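Side-chain contacts in hypothetical glycoside hydrolase (Parabacteroides distasonis, PDB 3TAW), which is of unestablished function but is probably a five-bladed beta-propeller protein of the glycoside hydrolase type: residues Val182-Gly187 / Val191-Asn196; Pro249-Thr254 / Ile258-Asn263. All coordinates share one frame; numbering follows the deposited sequence.

Overall arrangement
Both contacts are antiparallel beta hairpins, and they follow one another along the chain: contact 1 (182-187 with 191-196) closes before contact 2 (249-254 with 258-263) opens. Their centres lie about 11 Å apart, on the same side of the chain's centre, with contact 2 the deeper at about 11 Å from it against about 17 Å for contact 1. Strands 179-186 and 244-254 run parallel as neighbours in one mixed sheet, where the hairpins meet directly: Thr-183 O lies 2.7 Å from Leu-253 N, a probable hydrogen bond. In a fold probably of the five-bladed propeller type, this parallel pairing joins two otherwise antiparallel strand systems.

Contact 1: residues Val182-Gly187 / Val191-Asn196; sequences VTTLKG and VIAKVN. With EDO (1,2-ethanediol), chain S; EDO (1,2-ethanediol), chain Q.
Thr-184 and Val-191 form the hydrogen-bonded pair of a beta hairpin, strands 179-186 and 189-192, within a fold probably of beta-propeller type. Two backbone bonds close this pair: Thr-184 N reaches Val-191 O at 2.8 Å, and Val-191 N returns to Thr-184 O at 2.9 Å with an N-H...O angle of 166°. Beyond it Thr-183 faces Ile-192 as a non-hydrogen-bonded pair, their CA atoms 4.1 Å apart, and the next bond runs from Ala-193 N to Val-182 O at 3.0 Å. That donor stands 32° off the carbonyl plane, as the chain leaves the regular strand. Thr-183 CA also comes close to Val-191 O, a bent CA-H...O contact secondary to the N-H bond.

The threonine hydroxyls reach carbonyls of strand 244-254, Leu-253 O for Thr-184 and Ala-251 O for Thr-183, whose OG1 also bonds to Gln-190 NE2 within the hairpin. With OG1 of Thr-184 trans to its backbone N (chi1 -161°), the methyl CG2 is left to meet Ala-193 CB at 3.9 Å. In the conformer given, Lys-186 NZ makes a salt bridge to Glu-127.

Asn-196 N and ND2 each donate to a separate 1,2-ethanediol, and ND2 also bonds to Asn-291 O. At this end of the contact, Val-182 CG1 and Val-195 CG2 meet at 3.9 Å, the two side chains crossing nearly perpendicularly.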
loop_
_atom_site.group_PDB
_atom_site.type_symbol
_atom_site.label_atom_id
_atom_site.label_comp_id
_atom_site.label_asym_id
_atom_site.label_seq_id
_atom_site.Cartn_x
_atom_site.Cartn_y
_atom_site.Cartn_z
ATOM N N VAL A 182 -6.849 -9.635 1.284
ATOM C CA VAL A 182 -6.685 -10.601 2.365
ATOM C C VAL A 182 -5.770 -11.755 1.919
ATOM O O VAL A 182 -5.973 -12.359 0.867
ATOM C CB VAL A 182 -8.033 -11.100 2.889
ATOM C CG1 VAL A 182 -7.827 -12.243 3.882
ATOM C CG2 VAL A 182 -8.791 -9.944 3.584
ATOM N N THR A 183 -4.768 -12.015 2.760
ATOM C CA THR A 183 -3.779 -13.068 2.584
ATOM C C THR A 183 -3.751 -13.898 3.866
ATOM O O THR A 183 -4.292 -13.494 4.898
ATOM C CB THR A 183 -2.354 -12.501 2.360
ATOM O OG1 THR A 183 -1.884 -11.867 3.564
ATOM C CG2 THR A 183 -2.320 -11.524 1.169
ATOM N N THR A 184 -3.071 -15.035 3.802
ATOM C CA THR A 184 -2.763 -15.805 4.991
ATOM C C THR A 184 -1.426 -16.503 4.795
ATOM O O THR A 184 -0.915 -16.494 3.688
ATOM C CB THR A 184 -3.873 -16.826 5.306
ATOM O OG1 THR A 184 -3.777 -17.246 6.678
ATOM C CG2 THR A 184 -3.810 -18.030 4.370
ATOM N N LEU A 185 -0.867 -17.072 5.868
ATOM C CA LEU A 185 0.351 -17.853 5.746
ATOM C C LEU A 185 0.018 -19.323 5.821
ATOM O O LEU A 185 -0.672 -19.781 6.745
ATOM C CB LEU A 185 1.385 -17.449 6.801
ATOM C CG LEU A 185 2.259 -16.295 6.303
ATOM C CD1 LEU A 185 1.483 -14.995 6.278
ATOM C CD2 LEU A 185 3.580 -16.161 7.084
ATOM N N LYS A 186 0.466 -20.058 4.805
ATOM C CA LYS A 186 0.380 -21.508 4.803
ATOM C C LYS A 186 1.811 -22.006 4.986
ATOM O O LYS A 186 2.624 -21.946 4.063
ATOM C CB LYS A 186 -0.275 -21.997 3.515
ATOM C CG LYS A 186 -1.790 -21.775 3.544
ATOM C CD LYS A 186 -2.501 -22.308 2.328
ATOM C CE LYS A 186 -4.021 -22.249 2.539
ATOM N NZ LYS A 186 -4.779 -22.853 1.421
ATOM N N GLY A 187 2.122 -22.423 6.217
ATOM C CA GLY A 187 3.511 -22.577 6.632
ATOM C C GLY A 187 4.159 -21.198 6.582
ATOM O O GLY A 187 3.636 -20.238 7.157
ATOM N N VAL A 191 -0.003 -16.146 0.924
ATOM C CA VAL A 191 -0.839 -16.232 -0.271
ATOM C C VAL A 191 -2.201 -15.576 -0.076
ATOM O O VAL A 191 -2.747 -15.538 1.038
ATOM C CB VAL A 191 -1.084 -17.710 -0.685
ATOM C CG1 VAL A 191 0.232 -18.403 -1.086
ATOM C CG2 VAL A 191 -1.755 -18.500 0.443
ATOM N N ILE A 192 -2.748 -15.082 -1.179
ATOM C CA ILE A 192 -4.113 -14.545 -1.203
ATOM C C ILE A 192 -5.078 -15.650 -0.706
ATOM O O ILE A 192 -4.940 -16.830 -1.051
ATOM C CB ILE A 192 -4.459 -14.001 -2.603
ATOM C CG1 ILE A 192 -3.601 -12.782 -2.916
ATOM C CG2 ILE A 192 -5.960 -13.684 -2.719
ATOM C CD1 ILE A 192 -3.565 -12.397 -4.444
ATOM N N ALA A 193 -6.005 -15.250 0.170
ATOM C CA ALA A 193 -6.915 -16.163 0.849
ATOM C C ALA A 193 -8.336 -15.715 0.648
ATOM O O ALA A 193 -8.663 -14.548 0.940
ATOM C CB ALA A 193 -6.605 -16.170 2.339
ATOM N N LYS A 194 -9.190 -16.633 0.216
ATOM C CA LYS A 194 -10.631 -16.352 0.149
ATOM C C LYS A 194 -11.229 -16.293 1.539
ATOM O O LYS A 194 -10.760 -16.969 2.459
ATOM C CB LYS A 194 -11.360 -17.436 -0.660
ATOM C CG LYS A 194 -11.018 -17.404 -2.131
ATOM C CD LYS A 194 -11.674 -18.561 -2.879
ATOM C CE LYS A 194 -11.513 -18.425 -4.388
ATOM N NZ LYS A 194 -12.232 -19.556 -5.056
ATOM N N VAL A 195 -12.276 -15.477 1.672
ATOM C CA VAL A 195 -13.067 -15.388 2.877
ATOM C C VAL A 195 -14.498 -15.683 2.459
ATOM O O VAL A 195 -15.051 -15.010 1.566
ATOM C CB VAL A 195 -12.961 -13.992 3.538
ATOM C CG1 VAL A 195 -13.807 -13.962 4.842
ATOM C CG2 VAL A 195 -11.477 -13.626 3.794
ATOM N N ASN A 196 -15.077 -16.724 3.062
ATOM C CA ASN A 196 -16.411 -17.177 2.674
ATOM C C ASN A 196 -16.561 -17.389 1.163
ATOM O O ASN A 196 -17.557 -17.015 0.565
ATOM C CB ASN A 196 -17.461 -16.202 3.215
ATOM C CG ASN A 196 -17.480 -16.172 4.730
ATOM O OD1 ASN A 196 -17.363 -17.231 5.391
ATOM N ND2 ASN A 196 -17.630 -14.981 5.297
HETATM C C1 EDO S . -14.231 -17.850 6.363
HETATM O O1 EDO S . -13.771 -18.213 5.050
HETATM C C2 EDO S . -13.100 -17.995 7.372
HETATM O O2 EDO S . -12.042 -17.088 7.030
HETATM C C1 EDO Q . -17.326 -12.549 1.254
HETATM O O1 EDO Q . -18.660 -12.034 1.108
HETATM C C2 EDO Q . -16.843 -12.353 2.689
HETATM O O2 EDO Q . -17.841 -12.695 3.670
#

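Contact 2: residues Pro249-Thr254 / Ile258-Asn263; sequences PPAILT and IVLLYN
A beta hairpin formed by strands 244-254 and 257-265 brings Ile-252 and Val-259 together as an antiparallel hydrogen-bonded pair; the short strand axes approach to 4.4 Å and their directions differ by 158°. Ile-252 N donates to Val-259 O at 2.9 Å, in the carbonyl plane, whereas the return bond from Val-259 N to Ile-252 O, 2.8 Å, comes from 35° above it. Each carbonyl oxygen also meets a CA-H group, from Ala-251 and Ile-258 respectively.

Leu-253 and Ile-258 share one face of the sheet, where Leu-253 CD1 touches Ile-258 CG1 at 3.7 Å. With CG1 of Ile-258 trans to the carbonyl carbon (chi1 -59°), that branch points to Leu-253 and CG2 to Ala-251 CB, 3.8 Å away. Leu-260 CD1 approaches the same alanine methyl more loosely. Ile-252 and Val-259 share the other face; at its margin Thr-254 CG2 meets Val-259 CG2 at 4.0 Å, and the threonine hydroxyl bonds instead to Gly-257 O at the start of the second strand.

Toward Pro-249, where strand 244-254 is interrupted, the chains part, and a water fills the role of a direct backbone bond: it donates to Pro-249 O and accepts from Leu-261 N, both at 2.8 Å. Beside this bridge, the proline ring lays CD and CG against Leu-261 CB, with CD at 3.7 Å, an apolar flank to the water link.

Strand 281-288 pairs with 257-265 through backbone bonds of Ile-258, Leu-260 and Tyr-262, while strand 179-186 pairs in parallel with 244-254 through Thr-183. Strand 322-330 packs against the hairpin, with Val-324 and Leu-327 meeting Pro-249 and Leu-327 also touching Ile-252.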
loop_
_atom_site.group_PDB
_atom_site.type_symbol
_atom_site.label_atom_id
_atom_site.label_comp_id
_atom_site.label_asym_id
_atom_site.label_seq_id
_atom_site.Cartn_x
_atom_site.Cartn_y
_atom_site.Cartn_z
ATOM N N PRO A 249 -0.454 -2.325 3.838
ATOM C CA PRO A 249 -0.147 -3.512 3.076
ATOM C C PRO A 249 -1.313 -4.504 3.033
ATOM O O PRO A 249 -2.346 -4.280 3.679
ATOM C CB PRO A 249 1.043 -4.120 3.843
ATOM C CG PRO A 249 0.845 -3.681 5.234
ATOM C CD PRO A 249 0.229 -2.314 5.158
ATOM N N PRO A 250 -1.159 -5.608 2.288
ATOM C CA PRO A 250 -2.181 -6.644 2.359
ATOM C C PRO A 250 -2.498 -7.108 3.789
ATOM O O PRO A 250 -1.603 -7.150 4.671
ATOM C CB PRO A 250 -1.583 -7.785 1.526
ATOM C CG PRO A 250 -0.695 -7.074 0.536
ATOM C CD PRO A 250 -0.079 -5.977 1.356
ATOM N N ALA A 251 -3.779 -7.396 4.010
ATOM C CA ALA A 251 -4.274 -7.866 5.287
ATOM C C ALA A 251 -3.875 -9.324 5.482
ATOM O O ALA A 251 -3.644 -10.054 4.507
ATOM C CB ALA A 251 -5.802 -7.730 5.353
ATOM N N ILE A 252 -3.828 -9.735 6.752
ATOM C CA ILE A 252 -3.374 -11.065 7.149
ATOM C C ILE A 252 -4.420 -11.794 7.992
ATOM O O ILE A 252 -4.719 -11.378 9.116
ATOM C CB ILE A 252 -2.053 -11.011 7.941
ATOM C CG1 ILE A 252 -0.982 -10.278 7.127
ATOM C CG2 ILE A 252 -1.578 -12.424 8.247
ATOM C CD1 ILE A 252 0.374 -10.169 7.804
ATOM N N LEU A 253 -4.928 -12.900 7.452
ATOM C CA LEU A 253 -5.924 -13.739 8.118
ATOM C C LEU A 253 -5.193 -14.640 9.096
ATOM O O LEU A 253 -4.419 -15.494 8.671
ATOM C CB LEU A 253 -6.678 -14.577 7.081
ATOM C CG LEU A 253 -7.574 -15.721 7.534
ATOM C CD1 LEU A 253 -8.663 -15.199 8.415
ATOM C CD2 LEU A 253 -8.150 -16.473 6.286
ATOM N N THR A 254 -5.429 -14.443 10.389
ATOM C CA THR A 254 -4.828 -15.267 11.430
ATOM C C THR A 254 -5.944 -15.991 12.160
ATOM O O THR A 254 -7.135 -15.703 11.949
ATOM C CB THR A 254 -4.012 -14.420 12.457
ATOM O OG1 THR A 254 -4.911 -13.685 13.299
ATOM C CG2 THR A 254 -3.022 -13.409 11.762
ATOM N N ILE A 258 -8.625 -11.116 11.147
ATOM C CA ILE A 258 -7.934 -10.561 9.986
ATOM C C ILE A 258 -7.264 -9.268 10.426
ATOM O O ILE A 258 -7.927 -8.334 10.871
ATOM C CB ILE A 258 -8.879 -10.333 8.802
ATOM C CG1 ILE A 258 -9.544 -11.646 8.369
ATOM C CG2 ILE A 258 -8.117 -9.700 7.624
ATOM C CD1 ILE A 258 -10.785 -11.467 7.491
ATOM N N VAL A 259 -5.941 -9.241 10.346
ATOM C CA VAL A 259 -5.160 -8.099 10.782
ATOM C C VAL A 259 -4.960 -7.145 9.606
ATOM O O VAL A 259 -4.468 -7.551 8.561
ATOM C CB VAL A 259 -3.782 -8.538 11.331
ATOM C CG1 VAL A 259 -2.984 -7.322 11.794
ATOM C CG2 VAL A 259 -3.961 -9.545 12.490
ATOM N N LEU A 260 -5.338 -5.879 9.799
ATOM C CA LEU A 260 -5.154 -4.841 8.793
ATOM C C LEU A 260 -4.242 -3.753 9.326
ATOM O O LEU A 260 -4.585 -3.080 10.289
ATOM C CB LEU A 260 -6.501 -4.240 8.388
ATOM C CG LEU A 260 -6.485 -3.055 7.421
ATOM C CD1 LEU A 260 -5.978 -3.526 6.020
ATOM C CD2 LEU A 260 -7.878 -2.310 7.344
ATOM N N LEU A 261 -3.067 -3.605 8.719
ATOM C CA LEU A 261 -2.208 -2.472 8.976
ATOM C C LEU A 261 -2.695 -1.304 8.116
ATOM O O LEU A 261 -2.990 -1.462 6.929
ATOM C CB LEU A 261 -0.745 -2.798 8.654
ATOM C CG LEU A 261 0.097 -3.503 9.721
ATOM C CD1 LEU A 261 -0.493 -4.862 10.154
ATOM C CD2 LEU A 261 1.557 -3.712 9.289
ATOM N N TYR A 262 -2.794 -0.132 8.729
ATOM C CA TYR A 262 -3.297 1.050 8.022
ATOM C C TYR A 262 -2.593 2.298 8.526
ATOM O O TYR A 262 -1.860 2.261 9.524
ATOM C CB TYR A 262 -4.824 1.120 8.144
ATOM C CG TYR A 262 -5.345 1.530 9.500
ATOM C CD1 TYR A 262 -5.570 0.583 10.506
ATOM C CD2 TYR A 262 -5.630 2.866 9.793
ATOM C CE1 TYR A 262 -6.040 0.951 11.728
ATOM C CE2 TYR A 262 -6.116 3.241 11.032
ATOM C CZ TYR A 262 -6.321 2.277 12.001
ATOM O OH TYR A 262 -6.797 2.622 13.232
ATOM N N ASN A 263 -2.811 3.385 7.808
ATOM C CA ASN A 263 -2.165 4.659 8.013
ATOM C C ASN A 263 -3.168 5.712 8.461
ATOM O O ASN A 263 -4.154 5.969 7.770
ATOM C CB ASN A 263 -1.516 5.057 6.701
ATOM C CG ASN A 263 -0.463 4.042 6.271
ATOM O OD1 ASN A 263 0.580 3.938 6.921
ATOM N ND2 ASN A 263 -0.742 3.263 5.210
HETATM O O HOH W 1 -2.408 -4.968 6.410
#